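Local atomic coordinates of regulatory protein SIR4 (Saccharomyces cerevisiae, PDB entry 4IAO), a protein that acts in transcriptional silencing in yeast, where its SID domain probably binds the deacetylase Sir2. Residues C[108-113]-C[121-126]. Residues are numbered along the deposited sequence; the frame is centred on the assembly and turned at random.
Sequences KHSYLS and TNDICS
N122 meets the backbone of S110 with two hydrogen bonds, one from its side chain and one to its backbone carbonyl, joining residues 108-113 and 121-126 of one long loop between helix 95-103 and helix 135-138. Its ND2 donates to S110 O at 2.8 Å, fairly straight (158° at the hydrogen); ND2 lies in the carbonyl plane of S110, and S110 O sits close to the amide plane of N122 (14° out of it). In return S110 N reaches N122 O, a weak bond of 3.3 Å. The side chain gets there because CG stands beside the backbone N (chi1 -82°), on the first of the two corner residues of a type I' turn, T121 to I124, closed by a weak bond from I124 N to T121 O.

The second polar meeting is S110 OG, 3.2 Å from D123 OD2; D123 OD1 is hydrogen-bonded to S119 N, and S110 OG has a weak hydrogen bond with T118 OG1. The imidazole of H109 bonds through ND1 to P107 O and through NE2 to backbone of the other protein chain.

Apolar contact is slight: H109 CB rests 3.9 Å from I124 CG1.

OD1 of N122 accepts from a basic side chain of that partner protein. An alanine here would take away both amide bonds and would probably loosen this part of the loop and its hold on the partner. One buried amide thus ties two parts of the loop together and to the interface.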
# COMPACT_ATOMS: atom_id res chain seq x y z
N LYS C 108 4.91 16.10 -9.89
CA LYS C 108 5.46 16.97 -8.86
C LYS C 108 5.94 16.12 -7.69
O LYS C 108 5.28 15.15 -7.32
CB LYS C 108 4.39 17.95 -8.36
CG LYS C 108 4.81 19.41 -8.38
CD LYS C 108 3.60 20.32 -8.16
CE LYS C 108 3.85 21.73 -8.68
NZ LYS C 108 2.60 22.56 -8.74
N HIS C 109 7.10 16.45 -7.15
CA HIS C 109 7.67 15.69 -6.05
C HIS C 109 8.65 16.50 -5.22
O HIS C 109 9.27 17.44 -5.73
CB HIS C 109 8.35 14.43 -6.57
CG HIS C 109 9.44 14.70 -7.57
ND1 HIS C 109 9.20 15.25 -8.81
CD2 HIS C 109 10.77 14.48 -7.51
CE1 HIS C 109 10.33 15.37 -9.47
NE2 HIS C 109 11.31 14.90 -8.70
N SER C 110 8.79 16.15 -3.95
CA SER C 110 9.82 16.75 -3.11
C SER C 110 10.95 15.76 -2.86
O SER C 110 10.85 14.59 -3.23
CB SER C 110 9.22 17.25 -1.80
OG SER C 110 8.46 16.24 -1.17
N TYR C 111 12.00 16.22 -2.20
CA TYR C 111 13.18 15.39 -1.99
C TYR C 111 13.78 15.60 -0.60
O TYR C 111 13.46 16.58 0.08
CB TYR C 111 14.23 15.65 -3.07
CG TYR C 111 14.48 17.11 -3.37
CD1 TYR C 111 15.36 17.86 -2.59
CD2 TYR C 111 13.85 17.75 -4.43
CE1 TYR C 111 15.59 19.19 -2.86
CE2 TYR C 111 14.08 19.08 -4.71
CZ TYR C 111 14.95 19.80 -3.92
OH TYR C 111 15.18 21.13 -4.19
N LEU C 112 14.64 14.67 -0.20
CA LEU C 112 15.10 14.59 1.19
C LEU C 112 15.86 15.81 1.73
O LEU C 112 15.80 16.10 2.93
CB LEU C 112 15.89 13.30 1.43
CG LEU C 112 14.99 12.10 1.68
CD1 LEU C 112 15.81 10.84 1.89
CD2 LEU C 112 14.07 12.37 2.88
N SER C 113 16.58 16.50 0.86
CA SER C 113 17.26 17.73 1.26
C SER C 113 16.25 18.83 1.58
O SER C 113 16.32 19.46 2.64
CB SER C 113 18.20 18.21 0.16
OG SER C 113 19.04 17.15 -0.27
N THR C 121 7.59 7.55 -1.06
CA THR C 121 7.25 7.74 -2.48
C THR C 121 7.62 9.14 -2.95
O THR C 121 7.20 9.56 -4.03
CB THR C 121 5.77 7.44 -2.81
OG1 THR C 121 4.91 8.22 -1.97
CG2 THR C 121 5.46 5.96 -2.65
N ASN C 122 8.33 9.88 -2.11
CA ASN C 122 8.74 11.25 -2.42
C ASN C 122 7.58 12.23 -2.50
O ASN C 122 7.56 13.12 -3.36
CB ASN C 122 9.57 11.30 -3.71
CG ASN C 122 11.02 10.95 -3.47
OD1 ASN C 122 11.45 9.82 -3.68
ND2 ASN C 122 11.78 11.94 -3.01
N ASP C 123 6.62 12.05 -1.60
CA ASP C 123 5.44 12.90 -1.52
C ASP C 123 4.64 12.91 -2.83
O ASP C 123 3.86 13.83 -3.09
CB ASP C 123 5.81 14.32 -1.06
CG ASP C 123 6.33 14.36 0.38
OD1 ASP C 123 6.82 13.32 0.87
OD2 ASP C 123 6.25 15.43 1.03
N ILE C 124 4.85 11.88 -3.64
CA ILE C 124 4.00 11.64 -4.80
C ILE C 124 2.75 11.01 -4.23
O ILE C 124 1.64 11.22 -4.72
CB ILE C 124 4.68 10.71 -5.81
CG1 ILE C 124 5.87 11.41 -6.46
CG2 ILE C 124 3.70 10.26 -6.87
CD1 ILE C 124 6.54 10.58 -7.52
N CYS C 125 2.95 10.22 -3.18
CA CYS C 125 1.88 9.87 -2.26
C CYS C 125 2.30 10.35 -0.87
O CYS C 125 3.21 9.79 -0.25
CB CYS C 125 1.63 8.36 -2.26
SG CYS C 125 0.49 7.79 -0.98
N SER C 126 1.63 11.38 -0.37
CA SER C 126 1.97 11.95 0.92
C SER C 126 0.72 12.14 1.74
O SER C 126 -0.39 11.85 1.29
CB SER C 126 2.64 13.31 0.73
OG SER C 126 1.66 14.29 0.42